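Local coordinates for protein putative peptidyl-arginine deiminase (Chlorobium tepidum, PDB 1XKN) that probably acts as a deiminase of the agmatine or peptidyl-arginine type, hydrolysing a guanidinium group, at residues A[152-156]-A[180-184]; A[98-102]-A[136-140]. All coordinates share one frame; numbering follows the deposited sequence.

Interaction 1: residues A[152-156]-A[180-184]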
loop_
_atom_site.group_PDB
_atom_site.type_symbol
_atom_site.label_atom_id
_atom_site.label_comp_id
_atom_site.label_asym_id
_atom_site.label_seq_id
_atom_site.Cartn_x
_atom_site.Cartn_y
_atom_site.Cartn_z
ATOM N N GLY A 152 15.261 11.572 -4.373
ATOM C CA GLY A 152 16.552 11.215 -3.818
ATOM C C GLY A 152 16.451 10.758 -2.373
ATOM O O GLY A 152 17.465 10.483 -1.727
HETATM N N MSE A 153 15.224 10.676 -1.866
HETATM C CA MSE A 153 14.980 10.257 -0.485
HETATM C C MSE A 153 14.297 8.893 -0.452
HETATM O O MSE A 153 13.420 8.613 -1.269
HETATM C CB MSE A 153 14.092 11.291 0.224
HETATM C CG MSE A 153 13.782 10.967 1.684
HETATM SE SE MSE A 153 12.578 12.244 2.528
HETATM C CE MSE A 153 11.004 11.120 2.652
ATOM N N VAL A 154 14.701 8.046 0.490
ATOM C CA VAL A 154 14.102 6.724 0.622
ATOM C C VAL A 154 12.722 6.852 1.256
ATOM O O VAL A 154 12.563 7.492 2.297
ATOM C CB VAL A 154 14.972 5.797 1.507
ATOM C CG1 VAL A 154 14.247 4.474 1.764
ATOM C CG2 VAL A 154 16.310 5.539 0.827
ATOM N N LEU A 155 11.727 6.253 0.612
ATOM C CA LEU A 155 10.359 6.281 1.116
ATOM C C LEU A 155 9.559 5.153 0.486
ATOM O O LEU A 155 9.587 4.968 -0.732
ATOM C CB LEU A 155 9.678 7.616 0.791
ATOM C CG LEU A 155 8.272 7.772 1.377
ATOM C CD1 LEU A 155 8.377 7.903 2.893
ATOM C CD2 LEU A 155 7.578 8.996 0.788
ATOM N N GLU A 156 8.862 4.395 1.324
ATOM C CA GLU A 156 8.023 3.305 0.846
ATOM C C GLU A 156 6.578 3.775 0.923
ATOM O O GLU A 156 6.187 4.446 1.877
ATOM C CB GLU A 156 8.181 2.057 1.719
ATOM C CG GLU A 156 9.571 1.452 1.713
ATOM C CD GLU A 156 10.328 1.726 2.993
ATOM O OE1 GLU A 156 11.550 1.974 2.917
ATOM O OE2 GLU A 156 9.706 1.672 4.078
ATOM N N ARG A 180 16.903 4.240 6.981
ATOM C CA ARG A 180 16.247 4.709 5.765
ATOM C C ARG A 180 16.997 5.887 5.148
ATOM O O ARG A 180 17.540 5.776 4.045
ATOM C CB ARG A 180 14.791 5.089 6.050
ATOM C CG ARG A 180 13.889 3.902 6.424
ATOM C CD ARG A 180 14.018 2.750 5.427
ATOM N NE ARG A 180 12.820 1.912 5.369
ATOM C CZ ARG A 180 12.446 1.046 6.306
ATOM N NH1 ARG A 180 11.332 0.340 6.147
ATOM N NH2 ARG A 180 13.182 0.872 7.394
ATOM N N ASN A 181 17.026 7.009 5.860
ATOM C CA ASN A 181 17.721 8.205 5.386
ATOM C C ASN A 181 18.667 8.688 6.483
ATOM O O ASN A 181 18.379 9.649 7.197
ATOM C CB ASN A 181 16.709 9.298 5.036
ATOM C CG ASN A 181 15.756 8.874 3.938
ATOM O OD1 ASN A 181 14.590 8.557 4.190
ATOM N ND2 ASN A 181 16.254 8.850 2.710
ATOM N N PRO A 182 19.819 8.016 6.628
ATOM C CA PRO A 182 20.828 8.346 7.637
ATOM C C PRO A 182 21.159 9.828 7.794
ATOM O O PRO A 182 21.277 10.329 8.911
ATOM C CB PRO A 182 22.048 7.549 7.178
ATOM C CG PRO A 182 21.450 6.356 6.539
ATOM C CD PRO A 182 20.288 6.927 5.754
ATOM N N SER A 183 21.303 10.533 6.678
ATOM C CA SER A 183 21.670 11.942 6.735
ATOM C C SER A 183 20.544 12.923 7.033
ATOM O O SER A 183 20.804 14.088 7.330
ATOM C CB SER A 183 22.350 12.356 5.428
ATOM O OG SER A 183 21.417 12.396 4.362
ATOM N N LEU A 184 19.299 12.459 6.977
ATOM C CA LEU A 184 18.160 13.343 7.210
ATOM C C LEU A 184 17.532 13.282 8.591
ATOM O O LEU A 184 17.509 12.236 9.238
ATOM C CB LEU A 184 17.062 13.065 6.184
ATOM C CG LEU A 184 17.424 13.160 4.704
ATOM C CD1 LEU A 184 16.174 12.927 3.878
ATOM C CD2 LEU A 184 18.023 14.524 4.398
#
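Glu156 and Arg180 form a side-on salt bridge between two loops in a protein of the Porphyromonas-type peptidyl-arginine deiminase family (GME clan). Residues 152-156 leave strand 148-152, and residues 180-184 lead into helix 186-197 through a type I beta turn from Asn181 to Leu184. The salt bridge is the buried end of the contact. Arg180 NE lies 2.8 Å from Glu156 OE1 and points nearly straight at it (166°), on the syn lone pair of that oxygen. The other oxygen is reached less squarely. The carboxylate and guanidinium planes are 39° apart, and Arg180 NH1 meets Glu156 OE2 from above the carboxylate plane. Outside the pair, His217 also bonds OE2, while Asp215 OD2 forms a salt bridge with Arg180 NH2 and Thr214 O takes NH1. Several bonds thus fix the rotation of both groups.

In the middle, Val154 points toward the second loop. Its CG2 rests 3.5 Å from Arg180 O, and CG1 meets Arg180 CD. Asn181 lies against Val154 and Met153.

The other end is looser. Leu184 is partly exposed there, and it reaches the first loop through CD1, which lies on Met153, a selenomethionine. Met153 CG is anti to the backbone N (chi1 -179°), which brings it 3.8 Å from Leu184 CD1. Met153 SE is 3.9 Å from that same methyl, Leu184 CD1.

Interaction 2: residues A[98-102]-A[136-140]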
loop_
_atom_site.group_PDB
_atom_site.type_symbol
_atom_site.label_atom_id
_atom_site.label_comp_id
_atom_site.label_asym_id
_atom_site.label_seq_id
_atom_site.Cartn_x
_atom_site.Cartn_y
_atom_site.Cartn_z
ATOM N N HIS A 98 7.906 -0.122 -3.631
ATOM C CA HIS A 98 8.826 0.257 -4.704
ATOM C C HIS A 98 8.080 0.792 -5.927
ATOM O O HIS A 98 8.682 1.378 -6.831
ATOM C CB HIS A 98 9.707 -0.949 -5.103
ATOM C CG HIS A 98 8.972 -2.050 -5.811
ATOM N ND1 HIS A 98 8.991 -3.360 -5.376
ATOM C CD2 HIS A 98 8.232 -2.044 -6.946
ATOM C CE1 HIS A 98 8.297 -4.111 -6.214
ATOM N NE2 HIS A 98 7.827 -3.337 -7.176
ATOM N N GLY A 99 6.763 0.599 -5.925
ATOM C CA GLY A 99 5.909 1.004 -7.036
ATOM C C GLY A 99 5.708 2.478 -7.338
ATOM O O GLY A 99 6.135 3.348 -6.581
ATOM N N PRO A 100 5.011 2.785 -8.446
ATOM C CA PRO A 100 4.743 4.159 -8.881
ATOM C C PRO A 100 3.841 5.008 -7.989
ATOM O O PRO A 100 2.642 4.760 -7.874
ATOM C CB PRO A 100 4.159 3.963 -10.279
ATOM C CG PRO A 100 3.373 2.713 -10.124
ATOM C CD PRO A 100 4.311 1.820 -9.317
ATOM N N ASN A 101 4.444 6.017 -7.372
ATOM C CA ASN A 101 3.740 6.945 -6.498
ATOM C C ASN A 101 3.235 8.093 -7.374
ATOM O O ASN A 101 3.889 9.125 -7.517
ATOM C CB ASN A 101 4.710 7.467 -5.426
ATOM C CG ASN A 101 4.043 8.375 -4.400
ATOM O OD1 ASN A 101 4.722 8.977 -3.571
ATOM N ND2 ASN A 101 2.717 8.473 -4.448
ATOM N N TYR A 102 2.073 7.884 -7.978
ATOM C CA TYR A 102 1.452 8.878 -8.844
ATOM C C TYR A 102 1.002 10.098 -8.057
ATOM O O TYR A 102 0.443 9.969 -6.972
ATOM C CB TYR A 102 0.218 8.285 -9.516
ATOM C CG TYR A 102 0.500 7.174 -10.488
ATOM C CD1 TYR A 102 0.858 7.454 -11.807
ATOM C CD2 TYR A 102 0.373 5.841 -10.102
ATOM C CE1 TYR A 102 1.075 6.429 -12.720
ATOM C CE2 TYR A 102 0.590 4.813 -11.006
ATOM C CZ TYR A 102 0.935 5.114 -12.310
ATOM O OH TYR A 102 1.111 4.103 -13.220
ATOM N N VAL A 136 11.491 0.445 -10.885
ATOM C CA VAL A 136 10.109 0.249 -11.318
ATOM C C VAL A 136 9.370 1.543 -11.684
ATOM O O VAL A 136 8.751 1.619 -12.740
ATOM C CB VAL A 136 9.300 -0.536 -10.257
ATOM C CG1 VAL A 136 7.825 -0.574 -10.640
ATOM C CG2 VAL A 136 9.844 -1.961 -10.155
ATOM N N PRO A 137 9.426 2.574 -10.824
ATOM C CA PRO A 137 8.724 3.818 -11.161
ATOM C C PRO A 137 9.143 4.403 -12.510
ATOM O O PRO A 137 8.303 4.906 -13.264
ATOM C CB PRO A 137 9.075 4.737 -9.996
ATOM C CG PRO A 137 9.206 3.772 -8.848
ATOM C CD PRO A 137 10.011 2.654 -9.474
ATOM N N GLU A 138 10.433 4.331 -12.818
ATOM C CA GLU A 138 10.939 4.865 -14.081
ATOM C C GLU A 138 10.471 4.055 -15.284
ATOM O O GLU A 138 10.143 4.617 -16.327
ATOM C CB GLU A 138 12.470 4.928 -14.066
ATOM C CG GLU A 138 13.022 5.750 -15.224
ATOM C CD GLU A 138 14.505 6.024 -15.121
ATOM O OE1 GLU A 138 14.978 6.943 -15.826
ATOM O OE2 GLU A 138 15.205 5.322 -14.354
ATOM N N ARG A 139 10.445 2.734 -15.145
ATOM C CA ARG A 139 10.005 1.890 -16.245
ATOM C C ARG A 139 8.495 2.038 -16.442
ATOM O O ARG A 139 7.999 1.956 -17.566
ATOM C CB ARG A 139 10.385 0.430 -15.986
ATOM C CG ARG A 139 11.896 0.186 -15.828
ATOM C CD ARG A 139 12.192 -1.311 -15.907
ATOM N NE ARG A 139 13.460 -1.721 -15.294
ATOM C CZ ARG A 139 14.666 -1.506 -15.811
ATOM N NH1 ARG A 139 14.800 -0.869 -16.966
ATOM N NH2 ARG A 139 15.743 -1.962 -15.183
ATOM N N VAL A 140 7.761 2.272 -15.356
ATOM C CA VAL A 140 6.318 2.462 -15.462
ATOM C C VAL A 140 6.082 3.791 -16.183
ATOM O O VAL A 140 5.282 3.865 -17.114
ATOM C CB VAL A 140 5.640 2.498 -14.070
ATOM C CG1 VAL A 140 4.174 2.898 -14.208
ATOM C CG2 VAL A 140 5.741 1.130 -13.411
#
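Pro137 sets its ring against the backbone at the end of helix 95-98, where Pro137 CG is 3.2 Å from His98 O. Pro137 CD lies at a similar distance from that oxygen. These are contacts of ring carbons with a carbonyl, and no hydrogen bond joins the two segments.

The remaining contacts are mostly apolar. Val136 CG2 comes within 3.6 Å of His98 CD2 and approaches the imidazole obliquely. One helical turn on, Val140 CG1 touches both Pro100 and Tyr102. This methyl is anti to its backbone N (chi1 172°), which turns it toward Pro100 CB at 4.1 Å and Tyr102 OH at 3.4 Å.

The polar ends are held from outside. His98 NE2 bonds Ser21 OG, with a weak bond from ND1 to Asp92. Tyr102 OH bonds Gln144 OE1, farther along the same helix as Val140.

Within the helix, Val140 N bonds Val136 O at 2.9 Å. Ile115 of strand 110-119 touches Pro100, Tyr102 and Val140. The arrangement is helix-on-sheet packing of an alpha-beta fold: helix 131-144 lies against the start of strand 101-107, beside the sodium site of Asn117, Trp118 and Asn134.

Residues 98-102 and 136-140 both precede residues 152-156 and 180-184 in the chain. The centres of the two contacts are about 17 Å apart, and their nearest atoms about 5 Å apart without touching. A mixed four-stranded sheet connects them. Strand 101-107 starts in interaction 2, strand 110-119 is its neighbour, and strand 148-152 runs into interaction 1. Helix 131-144 comes between the last two strands in sequence. Trp118 ties the regions together: its indole bonds Asn101, its side chain touches Met153 and Leu155, and it belongs to the sodium site. Through this shared sheet and Trp118, both contacts fix segments that flank the sheet and the sodium site.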